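Local coordinates for protein cytosolic phospholipase A2 delta (Homo sapiens, PDB 5IZ5) that hydrolyses glycerophospholipids at the sn-2 position in a calcium-dependent manner, preferring linoleic acid there, to give a lysophospholipid and a free fatty acid, at residues Q295-L298 and S299-Q303; D318-E321 and D322-P325; D634-P637 and S638-T641; L613-H616 and Q617-S621. The protein carries 3 engineered substitutions. One frame throughout, in Å; residues are numbered along the deposited sequence.

Interaction 1. Residues Q295-L298 and S299-Q303; sequences QAFL and SRRKQ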
loop_
_atom_site.group_PDB
_atom_site.type_symbol
_atom_site.label_atom_id
_atom_site.label_comp_id
_atom_site.label_asym_id
_atom_site.label_seq_id
_atom_site.Cartn_x
_atom_site.Cartn_y
_atom_site.Cartn_z
ATOM N N GLN B 295 10.307 -17.286 6.473
ATOM C CA GLN B 295 10.884 -18.616 6.264
ATOM C C GLN B 295 11.089 -19.354 7.584
ATOM O O GLN B 295 10.740 -20.526 7.707
ATOM C CB GLN B 295 12.213 -18.521 5.530
ATOM C CG GLN B 295 12.060 -18.231 4.057
ATOM C CD GLN B 295 13.402 -18.067 3.370
ATOM O OE1 GLN B 295 14.317 -18.875 3.561
ATOM N NE2 GLN B 295 13.527 -17.021 2.556
ATOM N N ALA B 296 11.646 -18.654 8.569
ATOM C CA ALA B 296 11.825 -19.219 9.902
ATOM C C ALA B 296 10.481 -19.581 10.519
ATOM O O ALA B 296 10.333 -20.643 11.122
ATOM C CB ALA B 296 12.577 -18.247 10.795
ATOM N N PHE B 297 9.494 -18.704 10.359
ATOM C CA PHE B 297 8.157 -19.000 10.859
ATOM C C PHE B 297 7.612 -20.289 10.239
ATOM O O PHE B 297 6.980 -21.087 10.924
ATOM C CB PHE B 297 7.182 -17.848 10.594
ATOM C CG PHE B 297 5.741 -18.245 10.723
ATOM C CD1 PHE B 297 5.137 -18.286 11.963
ATOM C CD2 PHE B 297 5.005 -18.619 9.609
ATOM C CE1 PHE B 297 3.820 -18.670 12.099
ATOM C CE2 PHE B 297 3.684 -19.007 9.735
ATOM C CZ PHE B 297 3.089 -19.031 10.981
ATOM N N LEU B 298 7.836 -20.473 8.945
ATOM C CA LEU B 298 7.299 -21.636 8.253
ATOM C C LEU B 298 7.828 -22.937 8.842
ATOM O O LEU B 298 7.055 -23.884 9.040
ATOM C CB LEU B 298 7.592 -21.578 6.752
ATOM C CG LEU B 298 6.786 -20.532 5.976
ATOM C CD1 LEU B 298 7.278 -20.466 4.539
ATOM C CD2 LEU B 298 5.288 -20.823 6.018
ATOM N N SER B 299 9.131 -22.981 9.117
ATOM C CA SER B 299 9.737 -24.152 9.766
ATOM C C SER B 299 9.088 -24.419 11.116
ATOM O O SER B 299 8.738 -25.554 11.423
ATOM C CB SER B 299 11.263 -24.001 9.895
ATOM O OG SER B 299 11.648 -23.024 10.858
ATOM N N ARG B 300 8.888 -23.367 11.902
ATOM C CA ARG B 300 8.206 -23.491 13.185
ATOM C C ARG B 300 6.755 -23.956 13.017
ATOM O O ARG B 300 6.312 -24.892 13.689
ATOM C CB ARG B 300 8.273 -22.156 13.944
ATOM C CG ARG B 300 9.662 -21.840 14.471
ATOM C CD ARG B 300 9.758 -20.609 15.355
ATOM N NE ARG B 300 8.908 -19.472 14.966
ATOM C CZ ARG B 300 9.315 -18.408 14.267
ATOM N NH1 ARG B 300 10.565 -18.304 13.831
ATOM N NH2 ARG B 300 8.457 -17.432 13.997
ATOM N N ARG B 301 6.030 -23.334 12.093
ATOM C CA ARG B 301 4.608 -23.621 11.916
ATOM C C ARG B 301 4.369 -25.032 11.376
ATOM O O ARG B 301 3.430 -25.698 11.790
ATOM C CB ARG B 301 3.952 -22.583 10.989
ATOM C CG ARG B 301 2.441 -22.715 10.831
ATOM C CD ARG B 301 1.716 -22.590 12.160
ATOM N NE ARG B 301 0.270 -22.690 12.011
ATOM C CZ ARG B 301 -0.590 -22.692 13.027
ATOM N NH1 ARG B 301 -0.162 -22.598 14.285
ATOM N NH2 ARG B 301 -1.890 -22.794 12.784
ATOM N N LYS B 302 5.212 -25.476 10.452
ATOM C CA LYS B 302 5.026 -26.784 9.812
ATOM C C LYS B 302 5.154 -27.974 10.759
ATOM O O LYS B 302 4.591 -29.038 10.488
ATOM C CB LYS B 302 5.960 -26.944 8.617
ATOM C CG LYS B 302 5.446 -26.193 7.402
ATOM C CD LYS B 302 6.427 -26.227 6.247
ATOM C CE LYS B 302 5.930 -25.341 5.116
ATOM N NZ LYS B 302 6.852 -25.371 3.952
ATOM N N GLN B 303 5.890 -27.800 11.856
ATOM C CA GLN B 303 5.911 -28.809 12.914
ATOM C C GLN B 303 4.546 -28.929 13.567
ATOM O O GLN B 303 4.061 -30.038 13.792
ATOM C CB GLN B 303 6.947 -28.475 13.987
ATOM C CG GLN B 303 8.363 -28.886 13.605
ATOM C CD GLN B 303 8.566 -30.389 13.773
ATOM O OE1 GLN B 303 8.773 -30.879 14.886
ATOM N NE2 GLN B 303 8.479 -31.129 12.672
#
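Arg300 folds back over Phe297 and Ala296, the preceding turn of its own helix. Its CB lies 3.5 Å from Phe297 O, and CG passes 3.6 Å from Ala296 O. A bend at chi3 (-37°) then lays the guanidinium face-down on the backbone, with CZ 3.6 Å from Phe297 CA. Of the two tips, NH1 touches Ala296 CB at 3.6 Å, while NH2 meets Phe297 CB, sits at the edge of the phenyl ring and donates a hydrogen bond to Leu456 O. With Arg300 cut back to alanine, Leu456 O would probably lose that donor and the backbone at Ala296 and Phe297 its cover. Arg301 approaches the same phenyl differently: its CB lies over a face in a CH-pi contact, 4.0 Å from the centroid, and its guanidinium runs on to Val358 O and Gly459 O. Ser299 OG donates to Ala296 O at 2.7 Å, an oxygen that also accepts the i+4 bond from Arg300 N. Helix 292-313 is thus pressed on loops of the catalytic domain: Phe297 packs on Leu456 and Tyr490, and Arg301 reaches Val358 and Pro462, just ahead of strands 360-363 and 463-471.

Interaction 2. Residues D318-E321 and D322-P325; sequences DLQE and DEVP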
loop_
_atom_site.group_PDB
_atom_site.type_symbol
_atom_site.label_atom_id
_atom_site.label_comp_id
_atom_site.label_asym_id
_atom_site.label_seq_id
_atom_site.Cartn_x
_atom_site.Cartn_y
_atom_site.Cartn_z
ATOM N N ASP B 318 4.596 -40.334 10.573
ATOM C CA ASP B 318 4.893 -38.926 10.746
ATOM C C ASP B 318 5.235 -38.292 9.412
ATOM O O ASP B 318 5.935 -38.886 8.586
ATOM C CB ASP B 318 6.050 -38.754 11.721
ATOM C CG ASP B 318 5.697 -39.220 13.109
ATOM O OD1 ASP B 318 6.579 -39.818 13.762
ATOM O OD2 ASP B 318 4.537 -39.008 13.533
ATOM N N LEU B 319 4.742 -37.076 9.215
ATOM C CA LEU B 319 4.973 -36.350 7.982
ATOM C C LEU B 319 6.361 -35.757 7.902
ATOM O O LEU B 319 6.857 -35.148 8.848
ATOM C CB LEU B 319 3.941 -35.236 7.800
ATOM C CG LEU B 319 2.533 -35.737 7.499
ATOM C CD1 LEU B 319 1.547 -34.587 7.579
ATOM C CD2 LEU B 319 2.471 -36.407 6.134
ATOM N N GLN B 320 6.977 -35.968 6.746
ATOM C CA GLN B 320 8.180 -35.300 6.340
ATOM C C GLN B 320 7.882 -33.816 6.066
ATOM O O GLN B 320 6.779 -33.459 5.642
ATOM C CB GLN B 320 8.769 -36.017 5.091
ATOM C CG GLN B 320 7.853 -36.282 3.869
ATOM C CD GLN B 320 6.653 -37.226 4.093
ATOM O OE1 GLN B 320 6.125 -37.329 5.197
ATOM N NE2 GLN B 320 6.190 -37.876 3.021
ATOM N N GLU B 321 8.857 -32.950 6.335
ATOM C CA GLU B 321 8.689 -31.495 6.170
ATOM C C GLU B 321 8.179 -31.123 4.776
ATOM O O GLU B 321 7.271 -30.300 4.632
ATOM C CB GLU B 321 10.017 -30.761 6.430
ATOM C CG GLU B 321 9.869 -29.606 7.438
ATOM C CD GLU B 321 10.431 -28.273 6.956
ATOM O OE1 GLU B 321 10.877 -27.438 7.788
ATOM O OE2 GLU B 321 10.399 -28.040 5.736
ATOM N N ASP B 322 8.792 -31.735 3.766
ATOM C CA ASP B 322 8.420 -31.548 2.360
ATOM C C ASP B 322 7.045 -32.087 1.981
ATOM O O ASP B 322 6.559 -31.795 0.892
ATOM C CB ASP B 322 9.465 -32.213 1.455
ATOM C CG ASP B 322 9.616 -33.700 1.741
ATOM O OD1 ASP B 322 10.580 -34.068 2.447
ATOM O OD2 ASP B 322 8.755 -34.491 1.290
ATOM N N GLU B 323 6.437 -32.893 2.844
ATOM C CA GLU B 323 5.112 -33.435 2.561
ATOM C C GLU B 323 3.994 -32.615 3.196
ATOM O O GLU B 323 2.845 -32.806 2.842
ATOM C CB GLU B 323 5.046 -34.888 3.023
ATOM C CG GLU B 323 3.730 -35.635 2.816
ATOM C CD GLU B 323 3.209 -35.554 1.391
ATOM O OE1 GLU B 323 3.851 -36.160 0.513
ATOM O OE2 GLU B 323 2.167 -34.900 1.145
ATOM N N VAL B 324 4.327 -31.693 4.100
ATOM C CA VAL B 324 3.311 -30.923 4.818
ATOM C C VAL B 324 2.658 -29.932 3.854
ATOM O O VAL B 324 3.337 -29.043 3.326
ATOM C CB VAL B 324 3.898 -30.155 6.030
ATOM C CG1 VAL B 324 2.798 -29.412 6.780
ATOM C CG2 VAL B 324 4.601 -31.114 6.980
ATOM N N PRO B 325 1.343 -30.081 3.612
ATOM C CA PRO B 325 0.677 -29.149 2.710
ATOM C C PRO B 325 0.505 -27.765 3.335
ATOM O O PRO B 325 0.311 -27.649 4.546
ATOM C CB PRO B 325 -0.683 -29.807 2.475
ATOM C CG PRO B 325 -0.946 -30.529 3.752
ATOM C CD PRO B 325 0.395 -31.056 4.183
#
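Gln320 lays its side chain alongside Glu323, both pointing the same way. Its CG sits between the backbone N and the carbonyl carbon (chi1 51°), and a second bend at chi2 turns the amide over CB and CG of Glu323. NE2 is 3.3 Å from Glu323 CG; the still shorter approach of the amide to CB makes the exact placement of this group doubtful. The amide and the Glu323 carboxylate are turned 72° apart. Nearer its root, Gln320 CG also has Asp322 OD2 within 3.3 Å, a carboxylate oxygen against aliphatic carbon. Leu319 adds its CD2 branch, 3.6 Å from Glu323 CG, so the carbon part of Glu323 is touched by two side chains.

Two overlapping turns shape the backbone. Glu321 and Asp322 have the angles of a type I beta turn, closed by Glu323 N donating to Gln320 O at 2.9 Å. One residue on, Val324 N makes a weak bond to Glu321 O. These turns reverse the chain between helix 292-313 and strand 327-331, a parallel strand of the mixed catalytic-domain sheet that leads to the substrate-binding Gly334 and Gly335.

Apolar groups face the body of the domain. Val324 CG2 lies 4.3 Å from Leu319 CB, and beyond them Val324 packs on Val305 and Leu319 on Leu309, both of helix 292-313. Helix 797-810 comes in with Leu808, which touches Leu319 and Glu323, while Arg811 NH1 donates to Val324 O.

Interaction 3. Residues D634-P637 and S638-T641; sequences DSMP and SQLT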
loop_
_atom_site.group_PDB
_atom_site.type_symbol
_atom_site.label_atom_id
_atom_site.label_comp_id
_atom_site.label_asym_id
_atom_site.label_seq_id
_atom_site.Cartn_x
_atom_site.Cartn_y
_atom_site.Cartn_z
ATOM N N ASP B 634 1.864 1.004 -16.287
ATOM C CA ASP B 634 3.093 0.357 -15.835
ATOM C C ASP B 634 4.215 0.402 -16.873
ATOM O O ASP B 634 5.393 0.388 -16.513
ATOM C CB ASP B 634 2.802 -1.070 -15.378
ATOM C CG ASP B 634 1.895 -1.108 -14.157
ATOM O OD1 ASP B 634 1.732 -0.073 -13.477
ATOM O OD2 ASP B 634 1.327 -2.168 -13.869
ATOM N N SER B 635 3.855 0.502 -18.152
ATOM C CA SER B 635 4.870 0.714 -19.209
ATOM C C SER B 635 5.473 2.140 -19.170
ATOM O O SER B 635 6.379 2.451 -19.948
ATOM C CB SER B 635 4.311 0.392 -20.611
ATOM O OG SER B 635 3.470 1.425 -21.097
ATOM N N MET B 636 4.970 2.987 -18.264
ATOM C CA MET B 636 5.453 4.359 -18.078
ATOM C C MET B 636 6.243 4.469 -16.775
ATOM O O MET B 636 5.687 4.791 -15.717
ATOM C CB MET B 636 4.292 5.356 -18.054
ATOM C CG MET B 636 3.483 5.402 -19.344
ATOM S SD MET B 636 4.403 5.988 -20.785
ATOM C CE MET B 636 4.598 7.724 -20.384
ATOM N N PRO B 637 7.555 4.220 -16.848
ATOM C CA PRO B 637 8.325 4.112 -15.617
ATOM C C PRO B 637 8.430 5.416 -14.817
ATOM O O PRO B 637 8.439 5.373 -13.586
ATOM C CB PRO B 637 9.690 3.628 -16.110
ATOM C CG PRO B 637 9.788 4.173 -17.489
ATOM C CD PRO B 637 8.403 4.073 -18.045
ATOM N N SER B 638 8.469 6.561 -15.491
ATOM C CA SER B 638 8.493 7.845 -14.784
ATOM C C SER B 638 7.189 8.138 -14.024
ATOM O O SER B 638 7.191 8.960 -13.111
ATOM C CB SER B 638 8.829 8.990 -15.746
ATOM O OG SER B 638 7.997 8.958 -16.890
ATOM N N GLN B 639 6.095 7.462 -14.384
ATOM C CA GLN B 639 4.803 7.635 -13.706
ATOM C C GLN B 639 4.490 6.548 -12.669
ATOM O O GLN B 639 3.359 6.468 -12.196
ATOM C CB GLN B 639 3.664 7.676 -14.729
ATOM C CG GLN B 639 3.976 8.477 -15.987
ATOM C CD GLN B 639 2.773 8.599 -16.913
ATOM O OE1 GLN B 639 2.186 7.593 -17.327
ATOM N NE2 GLN B 639 2.399 9.835 -17.244
ATOM N N LEU B 640 5.472 5.723 -12.308
ATOM C CA LEU B 640 5.242 4.672 -11.307
ATOM C C LEU B 640 5.409 5.177 -9.872
ATOM O O LEU B 640 5.811 6.312 -9.656
ATOM C CB LEU B 640 6.146 3.466 -11.584
ATOM C CG LEU B 640 5.802 2.670 -12.850
ATOM C CD1 LEU B 640 6.613 1.388 -12.917
ATOM C CD2 LEU B 640 4.319 2.342 -12.932
ATOM N N THR B 641 5.108 4.319 -8.895
ATOM C CA THR B 641 5.047 4.731 -7.486
ATOM C C THR B 641 6.378 5.152 -6.818
ATOM O O THR B 641 6.358 6.007 -5.920
ATOM C CB THR B 641 4.354 3.636 -6.627
ATOM O OG1 THR B 641 3.016 3.439 -7.099
ATOM C CG2 THR B 641 4.295 4.004 -5.149
#
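Met636 and Gln639 run side by side, pointing the same way. The Gln639 amide oxygen OE1 is the atom that touches, 3.2 Å from Met636 CG and equally near to its CB. Bends at chi2 and chi3 curl the methionine chain round this oxygen, bringing its methyl CE to 4.0 Å from Gln639 CD, whereas the glutamine is extended through chi2 (-175°). Leu640 reaches back to Asp634, crossing it at about a right angle: CD2 lies 3.6 Å from Asp634 OD1 and nearly as close to Asp634 CA, and CD1 faces Asp634 O. Its CG rests 3.6 Å from Met636 O, on the inside of the turn.

What brings these side chains together is a short 3-10 turn at Pro637 and Ser638, following helix 631-634. Gln639 N donates to Met636 O at 3.0 Å, and Leu640 N to Pro637 O at 3.2 Å with a straighter N-H approach of 163°. Both are i to i+3 bonds. Pro637 opens the turn, where its missing N-H costs nothing.

Further out, Asp634 OD1 forms a salt bridge with Lys496, so the same oxygen that touches Leu640 CD2 is held by a charge. Phe625 of helix 623-628 packs on both Asp634 and Leu640. Lys472 donates to Gln639 O, and Tyr497 OH bonds to Thr641 N as the chain leaves. Pro637 and Ser638 turn to Val91 on strand 91-98 of the N-terminal C2 domain, where Lys89 also touches the proline.

Interaction 4. Residues L613-H616 and Q617-S621; sequences LQLH and QDYCS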
loop_
_atom_site.group_PDB
_atom_site.type_symbol
_atom_site.label_atom_id
_atom_site.label_comp_id
_atom_site.label_asym_id
_atom_site.label_seq_id
_atom_site.Cartn_x
_atom_site.Cartn_y
_atom_site.Cartn_z
ATOM N N LEU B 613 13.635 5.593 -4.981
ATOM C CA LEU B 613 14.113 4.407 -5.684
ATOM C C LEU B 613 13.744 4.515 -7.151
ATOM O O LEU B 613 12.756 5.172 -7.508
ATOM C CB LEU B 613 13.511 3.137 -5.080
ATOM C CG LEU B 613 13.926 2.853 -3.635
ATOM C CD1 LEU B 613 13.059 1.761 -3.031
ATOM C CD2 LEU B 613 15.405 2.492 -3.559
ATOM N N GLN B 614 14.534 3.866 -8.004
ATOM C CA GLN B 614 14.344 3.966 -9.442
ATOM C C GLN B 614 14.062 2.609 -10.079
ATOM O O GLN B 614 14.381 1.567 -9.513
ATOM C CB GLN B 614 15.568 4.627 -10.066
ATOM C CG GLN B 614 15.974 5.917 -9.349
ATOM C CD GLN B 614 17.090 6.672 -10.037
ATOM O OE1 GLN B 614 17.781 6.127 -10.896
ATOM N NE2 GLN B 614 17.268 7.942 -9.665
ATOM N N LEU B 615 13.453 2.627 -11.260
ATOM C CA LEU B 615 13.090 1.392 -11.945
ATOM C C LEU B 615 14.270 0.846 -12.727
ATOM O O LEU B 615 14.966 1.590 -13.406
ATOM C CB LEU B 615 11.896 1.606 -12.885
ATOM C CG LEU B 615 10.501 1.791 -12.273
ATOM C CD1 LEU B 615 10.180 0.674 -11.290
ATOM C CD2 LEU B 615 10.344 3.151 -11.606
ATOM N N HIS B 616 14.455 -0.469 -12.665
ATOM C CA HIS B 616 15.519 -1.151 -13.401
ATOM C C HIS B 616 15.231 -1.058 -14.900
ATOM O O HIS B 616 14.073 -0.980 -15.310
ATOM C CB HIS B 616 15.600 -2.617 -12.966
ATOM C CG HIS B 616 16.874 -3.298 -13.350
ATOM N ND1 HIS B 616 17.112 -3.780 -14.617
ATOM C CD2 HIS B 616 17.980 -3.583 -12.630
ATOM C CE1 HIS B 616 18.314 -4.319 -14.666
ATOM N NE2 HIS B 616 18.859 -4.220 -13.469
ATOM N N GLN B 617 16.280 -1.050 -15.714
ATOM C CA GLN B 617 16.134 -0.933 -17.174
ATOM C C GLN B 617 15.206 -1.994 -17.770
ATOM O O GLN B 617 14.449 -1.715 -18.697
ATOM C CB GLN B 617 17.506 -0.989 -17.850
ATOM C CG GLN B 617 17.501 -0.945 -19.376
ATOM C CD GLN B 617 16.812 0.278 -19.967
ATOM O OE1 GLN B 617 16.024 0.147 -20.896
ATOM N NE2 GLN B 617 17.112 1.463 -19.448
ATOM N N ASP B 618 15.227 -3.204 -17.233
ATOM C CA ASP B 618 14.338 -4.231 -17.760
ATOM C C ASP B 618 13.297 -4.687 -16.735
ATOM O O ASP B 618 12.864 -5.839 -16.741
ATOM C CB ASP B 618 15.092 -5.394 -18.452
ATOM C CG ASP B 618 16.412 -5.716 -17.812
ATOM O OD1 ASP B 618 17.483 -5.341 -18.347
ATOM O OD2 ASP B 618 16.363 -6.372 -16.767
ATOM N N TYR B 619 12.857 -3.748 -15.894
ATOM C CA TYR B 619 11.777 -4.004 -14.930
ATOM C C TYR B 619 10.538 -4.650 -15.582
ATOM O O TYR B 619 9.916 -5.532 -14.992
ATOM C CB TYR B 619 11.368 -2.720 -14.181
ATOM C CG TYR B 619 10.470 -1.791 -14.965
ATOM C CD1 TYR B 619 10.974 -0.995 -15.986
ATOM C CD2 TYR B 619 9.119 -1.694 -14.670
ATOM C CE1 TYR B 619 10.152 -0.137 -16.698
ATOM C CE2 TYR B 619 8.287 -0.842 -15.372
ATOM C CZ TYR B 619 8.808 -0.066 -16.386
ATOM O OH TYR B 619 7.985 0.786 -17.084
ATOM N N CYS B 620 10.185 -4.216 -16.790
ATOM C CA CYS B 620 8.990 -4.739 -17.479
ATOM C C CYS B 620 8.996 -6.231 -17.733
ATOM O O CYS B 620 7.960 -6.879 -17.612
ATOM C CB CYS B 620 8.779 -4.057 -18.824
ATOM S SG CYS B 620 7.715 -2.630 -18.726
ATOM N N SER B 621 10.151 -6.763 -18.110
ATOM C CA SER B 621 10.284 -8.169 -18.442
ATOM C C SER B 621 10.794 -8.964 -17.235
ATOM O O SER B 621 11.756 -9.733 -17.347
ATOM C CB SER B 621 11.264 -8.317 -19.603
ATOM O OG SER B 621 12.579 -7.970 -19.199
#
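His616 has its CG anti to the backbone N (chi1 -163°), and the turn about chi2 sets the ring so that ND1 faces forward onto the chain beyond. There ND1 accepts from Asp618 N at 3.3 Å, with an almost linear N-H approach of 175°, the donor lying in the plane of the imidazole. The Asp618 carboxylate runs alongside, its plane 53° from that of the ring, and OD2 is 3.5 Å from His616 CE1.

Both groups sit on a type I beta turn from His616 to Tyr619, closed by Tyr619 N donating to His616 O at 3.1 Å. The side-chain bond to ND1 staples the same turn one residue earlier, much as an Asx side chain would. A phenylalanine in place of His616 would probably leave Asp618 N without this acceptor and remove the side-chain brace on the turn. Tyr619 CD1 comes 3.2 Å from His616 O, which lies at the ring edge. Leu615 CB stands over one face of the phenol, 4.2 Å from CD1, and Cys620 SG over the opposite one.

Strand 614-615, just before the turn, pairs antiparallel with strand 160-172 of the C2-region sheet, with Gln614 bonded to Val161. Leu615 and Gln617 make backbone bonds to Lys89 and Gln87. Phe625 meets the Tyr619 ring edge-to-face, and Tyr619 OH bonds to Asp634 O.

All four contacts are local and lie in series along the chain, so none nests in or crosses another. Interaction 1 lies within helix 292-313; interaction 2 then closes the turn that sends the chain on to strand 327-331. Their centres are about 12 Å apart, and they touch where Glu321 OE1 lies 4.0 Å from Ser299 CA. Interaction 4 comes next, turning the chain from strand 614-615 towards helix 623-628, and interaction 3 follows after helix 631-634. These two also meet, where Leu615 CD2 packs 3.5 Å from Pro637 O. The first pair lies on the catalytic domain, the second at its junction with the C2 region, and the two pairs do not touch.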